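Local coordinates for protein amidohydrolase (Thermotoga maritima, PDB 3OOQ) that probably hydrolyses a cyclic amide, perhaps allantoin, as a member of the amidohydrolase family with its TIM-barrel fold, at residues 347-352 against 356-361; 15-20 against 335-340; 188-193 against 216-221; 181-186 against 241-246. One frame throughout, in Å; residues are numbered along the deposited sequence.

Overall arrangement
Contacts 1 and 2 lie on one flank of the chain, with centres about 10 Å apart, and they touch: G351 and S352 of contact 1 pack on T337, V338, P16 and T18 of contact 2. Contacts 3 and 4, centres about 9 Å apart, form a second pair that shares helix 172-198 and reaches the second subunit; contact 3 is nested within the loop closed by contact 4. The two pairs do not touch. Chemistry follows place. Contact 1, partly buried, relies on a salt bridge and a backbone bond; contact 2, also partly buried, is small packing of methyl groups, one of them on a threonine hydroxyl; contact 3 is a surface contact bordered by charges; contact 4 is a buried aromatic cluster.

Contact 1 (347-352 against 356-361); sequences EDRIGS and GKDADL
R349 meets D358 side-on, both NE and NH2 of the guanidinium being directed at the single oxygen OD2. R349 NE to D358 OD2 is 3.3 Å and R349 NH2 to D358 OD2 is 3.2 Å; because both nitrogens bond OD2 and neither bonds OD1, this is a forked salt bridge rather than a two-oxygen pairing. OD2 lies near the guanidinium plane, yet the carboxylate is twisted 67° against it: NH2 uses the syn lone pair, whereas NE stands 25° out of the carboxylate plane. A bend in the arginine chain (chi3 66°) turns its nitrogens back toward the aspartate. K133 also bridges to OD2 of D358 and to OD2 of D360, so one lysine ties together two buried acids; OD1 of D360 accepts a hydrogen bond from D381 N, and CG2 of I350 packs 3.5 Å from OD2 of D360. Next to the ion pair the backbones are joined by a 2.7 Å hydrogen bond from D358 N to R349 O, and a water donates to S352 O (2.7 Å) and D358 O (2.9 Å). K357 runs the other way, its aliphatic chain laid along successive carbonyls: CD is 3.3 Å from D348 O, and CE is 3.2 Å from E347 O. Its NZ continues to E354 and to a bound glycerol. Backbone bonds between G356 and K357 and V33, and between A359 and G31, tie this loop to the hairpin of strands 24-29 and 32-37. The sequence GKDADL, leading into strand 361-364, is consistent with the amidohydrolase passage from helix 338-343 back to the small beta domain.

Contact 2 (15-20 against 335-340); sequences FPITSR and ILTVNP
I17 directs its CG2 methyl at the hydroxyl oxygen of T337, with 3.2 Å between I17 CG2 and T337 OG1, a close van der Waals approach. CG1 of I17 flanks the same oxygen at 3.7 Å from T337 OG1, so both branches face the oxygen from one side. The first helical residue, V338, receives both neighbouring residues of the loop: its CG1 lies 4.0 Å from I17 CG2 as the two side chains run antiparallel alongside each other, while its CG2 lies 3.9 Å from T18 CG2, approached at a slant. No hydrogen bond crosses the interface.

The second shell explains these positions. T337 OG1 donates to L333 O of the preceding helix; although T337 sits at the N-cap of helix 338-343, it makes no capping bond, and chi1 of 51° places OG1 between its own backbone N and carbonyl carbon. T18 OG1 is tied to E354, which leaves its methyl for V338. I17 has positive phi (82°), and a weak bond from T18 N to P16 O closes this tight turn. Further out, I17 also packs on P57, L333 and K334, and T18 on S352.

The contact thus joins the loop after strand 12-14, near the chain's beginning, to the helix that follows 329-334 near its end. The segment T-V-N-P-A here resembles the T-x-N-P-A motif that many amidohydrolases have at the start of a helix after the last barrel strand.

Contact 3 (188-193 against 216-221); sequences NYMKKK and VLRKKI
R218 holds its guanidinium in place through NE, which forms a salt bridge with E214 one turn earlier in helix 208-217, and M190 lies against one face of the same group. M190 is modelled as selenomethionine. Its terminal CE stands 3.5 Å above the guanidinium plane, nearer the edge of the group than its centre, at 3.7 Å from both R218 NH2 and R218 CZ. A bend at the last torsion (chi3 72°) carries this methyl away from the otherwise extended chain and onto the flat group; the arginine itself is extended from CG to NE, and the two side chains lie alongside, pointing opposite ways. Selenium meets the neighbouring residue instead, with M190 SE 4.1 Å from L217 CB and 4.2 Å from L217 CD1.

L217 and R218 lie where helix 208-217 ends in a Schellman motif. K219, with positive phi, is its C-prime residue; K219 N bonds to V216 O at 2.9 Å, and K220 N bonds to M215 O. The motif turns the chain toward strand 223-227 of the barrel sheet, while M190 looks across from the long helix 172-198.

Acidic residues balance the basic ones nearby: K193 NZ pairs with E211 and E214, which probably eases its proximity to the arginine, since K193 NZ and R218 NH2 are 6.1 Å apart. N188, on the same helix turn, hydrogen-bonds through ND2 to T206 of the second subunit.

Contact 4 (181-186 against 241-246); sequences DYFTKV and EEFGFN
An aromatic cluster of F183, F243 and F245 packs the long helix 172-198 against the end of helix 230-243, which connects the neighbouring parallel strands 223-227 and 247-249 of the barrel sheet, a beta-alpha-beta unit. G244, of positive phi, is the C-prime residue of a Schellman motif closing that helix, and the turn lets phenylalanines on both sides of it face F183.

F183 CB sits over the middle of the F243 ring, 3.6 Å from the centroid and 9° off its normal, a CH-pi contact. The F183 ring lies farther off and slanted to F243, with centroids 5.7 Å apart. Toward F245 the rings are closer: centroids are 4.8 Å apart with planes at 32°, neither a parallel stack nor a perpendicular pair. F245 CE2 lies over one F183 face, displaced from its middle, at 3.7 Å from F183 CE2; Y182 CD2 lies over the centre of the opposite face. F245 reaches this place because CG stands between the backbone N and carbonyl carbon (chi1 57°). T184 contributes its OG1, 4.0 Å from F243 CZ, while bonding to R180 O. L217 packs on F183 from helix 208-217, and L208 of the second subunit packs on T184.

With no hydrogen bond or ion pair between the segments, cohesion probably comes mainly from dispersion and burial of apolar surface, with a weak contribution from the CH-pi contact.

Contact 1 (347-352 against 356-361)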
# COMPACT_ATOMS: atom_id res chain seq x y z
N GLU F 347 -14.09 -13.54 -48.66
CA GLU F 347 -14.31 -14.79 -49.39
C GLU F 347 -14.06 -14.67 -50.91
O GLU F 347 -14.04 -15.68 -51.62
CB GLU F 347 -15.71 -15.37 -49.11
CG GLU F 347 -16.85 -14.70 -49.88
CD GLU F 347 -17.38 -13.43 -49.19
OE1 GLU F 347 -16.64 -12.81 -48.39
OE2 GLU F 347 -18.55 -13.07 -49.45
N ASP F 348 -13.88 -13.45 -51.41
CA ASP F 348 -13.45 -13.25 -52.80
C ASP F 348 -11.95 -13.50 -52.94
O ASP F 348 -11.44 -13.64 -54.06
CB ASP F 348 -13.80 -11.84 -53.29
CG ASP F 348 -13.19 -10.75 -52.40
OD1 ASP F 348 -12.67 -9.75 -52.93
OD2 ASP F 348 -13.21 -10.90 -51.17
N ARG F 349 -11.24 -13.57 -51.82
CA ARG F 349 -9.77 -13.64 -51.84
C ARG F 349 -9.17 -14.93 -51.28
O ARG F 349 -8.22 -15.48 -51.86
CB ARG F 349 -9.19 -12.43 -51.12
CG ARG F 349 -9.25 -11.17 -51.97
CD ARG F 349 -8.49 -10.06 -51.30
NE ARG F 349 -7.06 -10.35 -51.23
CZ ARG F 349 -6.15 -9.50 -50.79
NH1 ARG F 349 -6.52 -8.28 -50.38
NH2 ARG F 349 -4.87 -9.85 -50.76
N ILE F 350 -9.70 -15.40 -50.16
CA ILE F 350 -9.09 -16.52 -49.43
C ILE F 350 -10.13 -17.53 -48.98
O ILE F 350 -11.33 -17.28 -49.08
CB ILE F 350 -8.32 -16.02 -48.18
CG1 ILE F 350 -9.25 -15.20 -47.28
CG2 ILE F 350 -7.09 -15.22 -48.57
CD1 ILE F 350 -8.62 -14.77 -45.95
N GLY F 351 -9.65 -18.67 -48.49
CA GLY F 351 -10.51 -19.70 -47.90
C GLY F 351 -11.13 -20.74 -48.82
O GLY F 351 -12.00 -21.50 -48.37
N SER F 352 -10.72 -20.78 -50.10
CA SER F 352 -11.17 -21.81 -51.06
C SER F 352 -10.21 -21.95 -52.23
O SER F 352 -9.42 -21.04 -52.52
CB SER F 352 -12.59 -21.51 -51.59
OG SER F 352 -12.62 -20.34 -52.41
N GLY F 356 -9.33 -17.26 -59.42
CA GLY F 356 -9.45 -15.89 -59.03
C GLY F 356 -9.07 -15.63 -57.59
O GLY F 356 -8.78 -14.48 -57.24
N LYS F 357 -9.07 -16.66 -56.74
CA LYS F 357 -8.69 -16.48 -55.32
C LYS F 357 -7.16 -16.41 -55.19
O LYS F 357 -6.43 -16.87 -56.07
CB LYS F 357 -9.22 -17.62 -54.43
CG LYS F 357 -10.76 -17.82 -54.29
CD LYS F 357 -11.62 -16.77 -54.98
CE LYS F 357 -13.03 -16.81 -54.45
NZ LYS F 357 -14.05 -16.75 -55.56
N ASP F 358 -6.68 -15.83 -54.09
CA ASP F 358 -5.27 -15.87 -53.73
C ASP F 358 -4.75 -17.32 -53.63
O ASP F 358 -5.43 -18.19 -53.09
CB ASP F 358 -5.04 -15.17 -52.38
CG ASP F 358 -5.32 -13.65 -52.41
OD1 ASP F 358 -5.67 -13.11 -53.48
OD2 ASP F 358 -5.18 -13.00 -51.35
N ALA F 359 -3.53 -17.55 -54.14
CA ALA F 359 -2.96 -18.90 -54.15
C ALA F 359 -2.29 -19.21 -52.82
O ALA F 359 -1.05 -19.32 -52.70
CB ALA F 359 -2.00 -19.06 -55.30
N ASP F 360 -3.13 -19.32 -51.80
CA ASP F 360 -2.70 -19.72 -50.47
C ASP F 360 -3.06 -21.18 -50.37
O ASP F 360 -4.24 -21.53 -50.24
CB ASP F 360 -3.41 -18.88 -49.40
CG ASP F 360 -3.16 -17.39 -49.57
OD1 ASP F 360 -2.31 -16.99 -50.41
OD2 ASP F 360 -3.84 -16.61 -48.86
N LEU F 361 -2.04 -22.02 -50.52
CA LEU F 361 -2.24 -23.46 -50.72
C LEU F 361 -1.34 -24.27 -49.81
O LEU F 361 -0.18 -23.91 -49.57
CB LEU F 361 -1.98 -23.83 -52.20
CG LEU F 361 -2.90 -23.14 -53.23
CD1 LEU F 361 -2.39 -23.31 -54.66
CD2 LEU F 361 -4.34 -23.62 -53.11
O HOH W 1 -7.80 -19.01 -51.68

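Contact 2 (15-20 against 335-340)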
# COMPACT_ATOMS: atom_id res chain seq x y z
N PHE F 15 -8.88 -30.41 -52.58
CA PHE F 15 -10.03 -30.05 -51.76
C PHE F 15 -10.36 -28.56 -51.94
O PHE F 15 -9.84 -27.72 -51.19
CB PHE F 15 -9.73 -30.35 -50.28
CG PHE F 15 -9.99 -31.78 -49.88
CD1 PHE F 15 -9.12 -32.80 -50.26
CD2 PHE F 15 -11.10 -32.10 -49.12
CE1 PHE F 15 -9.36 -34.13 -49.89
CE2 PHE F 15 -11.36 -33.44 -48.75
CZ PHE F 15 -10.48 -34.45 -49.14
N PRO F 16 -11.22 -28.22 -52.92
CA PRO F 16 -11.60 -26.82 -53.11
C PRO F 16 -12.38 -26.22 -51.93
O PRO F 16 -12.41 -24.99 -51.78
CB PRO F 16 -12.51 -26.85 -54.35
CG PRO F 16 -12.30 -28.15 -54.99
CD PRO F 16 -11.89 -29.10 -53.90
N ILE F 17 -13.01 -27.11 -51.14
CA ILE F 17 -13.83 -26.79 -49.96
C ILE F 17 -15.23 -26.39 -50.31
O ILE F 17 -16.18 -26.86 -49.71
CB ILE F 17 -13.21 -25.71 -48.99
CG1 ILE F 17 -11.90 -26.18 -48.36
CG2 ILE F 17 -14.23 -25.30 -47.91
CD1 ILE F 17 -11.94 -27.57 -47.73
N THR F 18 -15.37 -25.51 -51.31
CA THR F 18 -16.67 -25.03 -51.72
C THR F 18 -17.31 -25.95 -52.76
O THR F 18 -18.40 -25.67 -53.25
CB THR F 18 -16.56 -23.61 -52.25
OG1 THR F 18 -15.53 -23.58 -53.26
CG2 THR F 18 -16.17 -22.63 -51.09
N SER F 19 -16.61 -27.02 -53.10
CA SER F 19 -17.16 -28.12 -53.90
C SER F 19 -16.37 -29.36 -53.52
O SER F 19 -15.34 -29.27 -52.84
CB SER F 19 -17.10 -27.83 -55.40
OG SER F 19 -15.78 -27.59 -55.85
N ARG F 20 -16.88 -30.52 -53.93
CA ARG F 20 -16.33 -31.81 -53.51
C ARG F 20 -14.92 -32.07 -54.02
O ARG F 20 -14.57 -31.63 -55.12
CB ARG F 20 -17.28 -32.95 -53.90
CG ARG F 20 -18.11 -33.40 -52.71
CD ARG F 20 -19.51 -33.81 -53.09
NE ARG F 20 -20.45 -33.57 -51.97
CZ ARG F 20 -21.01 -34.51 -51.22
NH1 ARG F 20 -21.84 -34.17 -50.23
NH2 ARG F 20 -20.76 -35.80 -51.44
N ILE F 335 -15.68 -24.30 -41.85
CA ILE F 335 -15.55 -23.36 -40.72
C ILE F 335 -14.09 -22.99 -40.42
O ILE F 335 -13.81 -22.11 -39.58
CB ILE F 335 -16.28 -23.84 -39.45
CG1 ILE F 335 -15.60 -25.05 -38.82
CG2 ILE F 335 -17.74 -24.11 -39.75
CD1 ILE F 335 -16.23 -25.49 -37.47
N LEU F 336 -13.17 -23.65 -41.12
CA LEU F 336 -11.76 -23.33 -41.06
C LEU F 336 -11.27 -22.51 -42.25
O LEU F 336 -10.13 -22.01 -42.24
CB LEU F 336 -10.92 -24.59 -40.94
CG LEU F 336 -11.03 -25.38 -39.63
CD1 LEU F 336 -10.25 -26.70 -39.77
CD2 LEU F 336 -10.55 -24.55 -38.42
N THR F 337 -12.14 -22.36 -43.25
CA THR F 337 -11.74 -21.80 -44.56
C THR F 337 -12.71 -20.71 -45.08
O THR F 337 -12.53 -19.52 -44.77
CB THR F 337 -11.52 -22.93 -45.60
OG1 THR F 337 -12.67 -23.80 -45.58
CG2 THR F 337 -10.27 -23.77 -45.25
N VAL F 338 -13.72 -21.11 -45.86
CA VAL F 338 -14.62 -20.17 -46.52
C VAL F 338 -15.51 -19.37 -45.55
O VAL F 338 -15.73 -18.18 -45.74
CB VAL F 338 -15.48 -20.88 -47.64
CG1 VAL F 338 -16.35 -22.00 -47.06
CG2 VAL F 338 -16.36 -19.86 -48.41
N ASN F 339 -16.03 -20.02 -44.51
CA ASN F 339 -16.83 -19.31 -43.48
C ASN F 339 -16.06 -18.18 -42.77
O ASN F 339 -16.52 -17.04 -42.79
CB ASN F 339 -17.41 -20.30 -42.46
CG ASN F 339 -18.53 -21.15 -43.02
OD1 ASN F 339 -18.69 -21.28 -44.23
ND2 ASN F 339 -19.33 -21.76 -42.13
N PRO F 340 -14.88 -18.47 -42.14
CA PRO F 340 -14.09 -17.36 -41.60
C PRO F 340 -13.78 -16.31 -42.67
O PRO F 340 -13.97 -15.12 -42.40
CB PRO F 340 -12.80 -18.02 -41.10
CG PRO F 340 -12.82 -19.43 -41.63
CD PRO F 340 -14.27 -19.77 -41.84

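Contact 3 (188-193 against 216-221)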
# COMPACT_ATOMS: atom_id res chain seq x y z
N ASN F 188 -22.41 12.25 -31.04
CA ASN F 188 -22.20 13.70 -30.87
C ASN F 188 -21.13 14.22 -31.82
O ASN F 188 -21.28 15.26 -32.44
CB ASN F 188 -21.81 14.06 -29.44
CG ASN F 188 -22.92 13.82 -28.45
OD1 ASN F 188 -24.10 13.79 -28.80
ND2 ASN F 188 -22.55 13.67 -27.19
N TYR F 189 -20.04 13.47 -31.91
CA TYR F 189 -18.88 13.79 -32.74
C TYR F 189 -19.23 13.91 -34.22
O TYR F 189 -18.80 14.84 -34.90
CB TYR F 189 -17.88 12.67 -32.55
CG TYR F 189 -16.59 12.74 -33.33
CD1 TYR F 189 -16.38 11.93 -34.45
CD2 TYR F 189 -15.55 13.59 -32.92
CE1 TYR F 189 -15.16 11.96 -35.16
CE2 TYR F 189 -14.34 13.63 -33.61
CZ TYR F 189 -14.14 12.82 -34.72
OH TYR F 189 -12.92 12.88 -35.36
N MSE F 190 -20.02 12.96 -34.71
CA MSE F 190 -20.54 13.01 -36.07
C MSE F 190 -21.42 14.23 -36.31
O MSE F 190 -21.28 14.89 -37.33
CB MSE F 190 -21.28 11.71 -36.40
CG MSE F 190 -20.35 10.50 -36.43
SE MSE F 190 -21.27 8.80 -36.65
CE MSE F 190 -21.81 8.98 -38.54
N LYS F 191 -22.29 14.55 -35.35
CA LYS F 191 -23.16 15.70 -35.49
C LYS F 191 -22.36 17.00 -35.49
O LYS F 191 -22.69 17.93 -36.22
CB LYS F 191 -24.24 15.73 -34.41
CG LYS F 191 -25.17 14.54 -34.47
CD LYS F 191 -26.11 14.46 -33.30
CE LYS F 191 -26.91 13.18 -33.37
NZ LYS F 191 -27.74 13.01 -32.15
N LYS F 192 -21.29 17.05 -34.70
CA LYS F 192 -20.39 18.20 -34.73
C LYS F 192 -19.73 18.36 -36.09
O LYS F 192 -19.62 19.48 -36.60
CB LYS F 192 -19.33 18.13 -33.62
CG LYS F 192 -19.87 18.40 -32.23
CD LYS F 192 -18.77 18.21 -31.20
CE LYS F 192 -19.32 18.14 -29.78
NZ LYS F 192 -18.32 17.45 -28.88
N LYS F 193 -19.32 17.24 -36.69
CA LYS F 193 -18.72 17.23 -38.02
C LYS F 193 -19.68 17.69 -39.10
O LYS F 193 -19.30 18.40 -40.03
CB LYS F 193 -18.23 15.84 -38.39
CG LYS F 193 -16.84 15.51 -37.92
CD LYS F 193 -16.64 14.04 -38.09
CE LYS F 193 -15.24 13.72 -38.45
NZ LYS F 193 -15.21 12.40 -39.13
N VAL F 216 -17.40 2.25 -37.41
CA VAL F 216 -18.36 1.25 -36.96
C VAL F 216 -19.80 1.72 -37.19
O VAL F 216 -20.60 0.97 -37.73
CB VAL F 216 -18.13 0.85 -35.49
CG1 VAL F 216 -19.25 -0.12 -35.00
CG2 VAL F 216 -16.78 0.20 -35.32
N LEU F 217 -20.13 2.95 -36.81
CA LEU F 217 -21.50 3.45 -37.00
C LEU F 217 -21.88 3.63 -38.46
O LEU F 217 -23.06 3.50 -38.81
CB LEU F 217 -21.77 4.73 -36.19
CG LEU F 217 -21.72 4.58 -34.67
CD1 LEU F 217 -22.39 5.78 -34.01
CD2 LEU F 217 -22.42 3.29 -34.20
N ARG F 218 -20.90 3.92 -39.31
CA ARG F 218 -21.12 4.02 -40.76
C ARG F 218 -21.02 2.65 -41.41
O ARG F 218 -21.05 2.55 -42.62
CB ARG F 218 -20.12 4.97 -41.40
CG ARG F 218 -20.36 6.44 -41.13
CD ARG F 218 -19.39 7.31 -41.92
NE ARG F 218 -19.53 8.71 -41.53
CZ ARG F 218 -20.47 9.54 -41.99
NH1 ARG F 218 -21.36 9.12 -42.88
NH2 ARG F 218 -20.53 10.79 -41.54
N LYS F 219 -20.90 1.61 -40.59
CA LYS F 219 -20.82 0.22 -41.06
C LYS F 219 -19.66 -0.10 -42.01
O LYS F 219 -19.73 -1.05 -42.78
CB LYS F 219 -22.15 -0.23 -41.69
CG LYS F 219 -23.31 -0.20 -40.73
CD LYS F 219 -24.52 -0.86 -41.37
CE LYS F 219 -25.73 -0.78 -40.51
NZ LYS F 219 -26.78 -1.72 -40.98
N LYS F 220 -18.58 0.68 -41.92
CA LYS F 220 -17.39 0.37 -42.71
C LYS F 220 -16.72 -0.89 -42.19
O LYS F 220 -16.17 -1.66 -42.95
CB LYS F 220 -16.41 1.55 -42.71
CG LYS F 220 -16.94 2.78 -43.43
CD LYS F 220 -15.98 3.95 -43.22
CE LYS F 220 -16.39 5.20 -44.01
NZ LYS F 220 -16.93 4.84 -45.37
N ILE F 221 -16.79 -1.10 -40.87
CA ILE F 221 -16.24 -2.32 -40.27
C ILE F 221 -17.19 -2.82 -39.19
O ILE F 221 -17.93 -2.01 -38.61
CB ILE F 221 -14.82 -2.10 -39.64
CG1 ILE F 221 -14.82 -0.93 -38.66
CG2 ILE F 221 -13.75 -1.97 -40.75
CD1 ILE F 221 -13.49 -0.74 -37.82

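Contact 4 (181-186 against 241-246)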
# COMPACT_ATOMS: atom_id res chain seq x y z
N ASP F 181 -22.08 4.63 -23.55
CA ASP F 181 -21.57 5.97 -23.37
C ASP F 181 -20.64 6.29 -24.55
O ASP F 181 -20.74 7.37 -25.13
CB ASP F 181 -20.86 6.09 -22.02
CG ASP F 181 -20.28 7.44 -21.78
OD1 ASP F 181 -21.04 8.35 -21.43
OD2 ASP F 181 -19.05 7.61 -21.96
N TYR F 182 -19.76 5.34 -24.89
CA TYR F 182 -18.81 5.53 -25.97
C TYR F 182 -19.52 5.90 -27.27
O TYR F 182 -19.21 6.92 -27.91
CB TYR F 182 -17.95 4.27 -26.18
CG TYR F 182 -17.10 4.30 -27.44
CD1 TYR F 182 -16.09 5.27 -27.60
CD2 TYR F 182 -17.31 3.39 -28.47
CE1 TYR F 182 -15.33 5.32 -28.74
CE2 TYR F 182 -16.50 3.41 -29.63
CZ TYR F 182 -15.53 4.40 -29.75
OH TYR F 182 -14.75 4.47 -30.88
N PHE F 183 -20.48 5.08 -27.67
CA PHE F 183 -21.16 5.35 -28.94
C PHE F 183 -22.04 6.61 -28.88
O PHE F 183 -22.22 7.28 -29.91
CB PHE F 183 -21.92 4.11 -29.45
CG PHE F 183 -21.00 3.07 -30.06
CD1 PHE F 183 -20.36 3.33 -31.27
CD2 PHE F 183 -20.74 1.87 -29.41
CE1 PHE F 183 -19.47 2.40 -31.83
CE2 PHE F 183 -19.88 0.92 -29.96
CZ PHE F 183 -19.24 1.19 -31.19
N THR F 184 -22.56 6.96 -27.70
CA THR F 184 -23.31 8.21 -27.57
C THR F 184 -22.38 9.39 -27.93
O THR F 184 -22.76 10.32 -28.66
CB THR F 184 -23.89 8.38 -26.13
OG1 THR F 184 -24.80 7.32 -25.85
CG2 THR F 184 -24.62 9.69 -25.96
N LYS F 185 -21.14 9.32 -27.45
CA LYS F 185 -20.15 10.35 -27.79
C LYS F 185 -19.75 10.34 -29.27
O LYS F 185 -19.53 11.40 -29.84
CB LYS F 185 -18.92 10.21 -26.91
CG LYS F 185 -19.21 10.60 -25.50
CD LYS F 185 -18.46 9.71 -24.54
CE LYS F 185 -17.36 10.43 -23.82
NZ LYS F 185 -17.24 9.96 -22.38
N VAL F 186 -19.64 9.14 -29.86
CA VAL F 186 -19.42 8.98 -31.30
C VAL F 186 -20.51 9.70 -32.12
O VAL F 186 -20.20 10.45 -33.04
CB VAL F 186 -19.30 7.49 -31.70
CG1 VAL F 186 -19.21 7.34 -33.24
CG2 VAL F 186 -18.06 6.86 -31.04
N GLU F 241 -27.97 -3.09 -32.20
CA GLU F 241 -29.21 -2.63 -32.80
C GLU F 241 -29.56 -1.20 -32.35
O GLU F 241 -30.08 -0.41 -33.13
CB GLU F 241 -30.35 -3.59 -32.48
CG GLU F 241 -30.24 -4.93 -33.23
CD GLU F 241 -31.18 -5.99 -32.68
OE1 GLU F 241 -31.84 -5.76 -31.64
OE2 GLU F 241 -31.24 -7.10 -33.26
N GLU F 242 -29.27 -0.88 -31.10
CA GLU F 242 -29.55 0.45 -30.60
C GLU F 242 -28.84 1.50 -31.46
O GLU F 242 -29.41 2.53 -31.78
CB GLU F 242 -29.13 0.57 -29.12
CG GLU F 242 -29.19 2.00 -28.56
CD GLU F 242 -29.01 2.05 -27.04
OE1 GLU F 242 -29.06 0.97 -26.41
OE2 GLU F 242 -28.84 3.16 -26.49
N PHE F 243 -27.61 1.21 -31.86
CA PHE F 243 -26.78 2.17 -32.55
C PHE F 243 -26.68 1.90 -34.04
O PHE F 243 -26.05 2.67 -34.75
CB PHE F 243 -25.39 2.24 -31.90
CG PHE F 243 -25.41 2.86 -30.53
CD1 PHE F 243 -25.48 4.24 -30.37
CD2 PHE F 243 -25.37 2.05 -29.38
CE1 PHE F 243 -25.51 4.82 -29.11
CE2 PHE F 243 -25.40 2.63 -28.10
CZ PHE F 243 -25.47 4.01 -27.97
N GLY F 244 -27.30 0.81 -34.51
CA GLY F 244 -27.30 0.42 -35.92
C GLY F 244 -25.94 0.07 -36.49
O GLY F 244 -25.57 0.56 -37.55
N PHE F 245 -25.17 -0.77 -35.80
CA PHE F 245 -23.93 -1.27 -36.39
C PHE F 245 -23.92 -2.79 -36.63
O PHE F 245 -24.74 -3.52 -36.08
CB PHE F 245 -22.67 -0.78 -35.64
CG PHE F 245 -22.63 -1.12 -34.16
CD1 PHE F 245 -22.20 -2.38 -33.73
CD2 PHE F 245 -22.92 -0.17 -33.19
CE1 PHE F 245 -22.09 -2.67 -32.38
CE2 PHE F 245 -22.82 -0.46 -31.83
CZ PHE F 245 -22.40 -1.71 -31.43
N ASN F 246 -23.00 -3.24 -37.49
CA ASN F 246 -22.81 -4.67 -37.74
C ASN F 246 -22.00 -5.33 -36.66
O ASN F 246 -21.06 -4.73 -36.14
CB ASN F 246 -22.11 -4.89 -39.09
CG ASN F 246 -22.95 -4.43 -40.26
OD1 ASN F 246 -24.14 -4.60 -40.23
ND2 ASN F 246 -22.33 -3.83 -41.27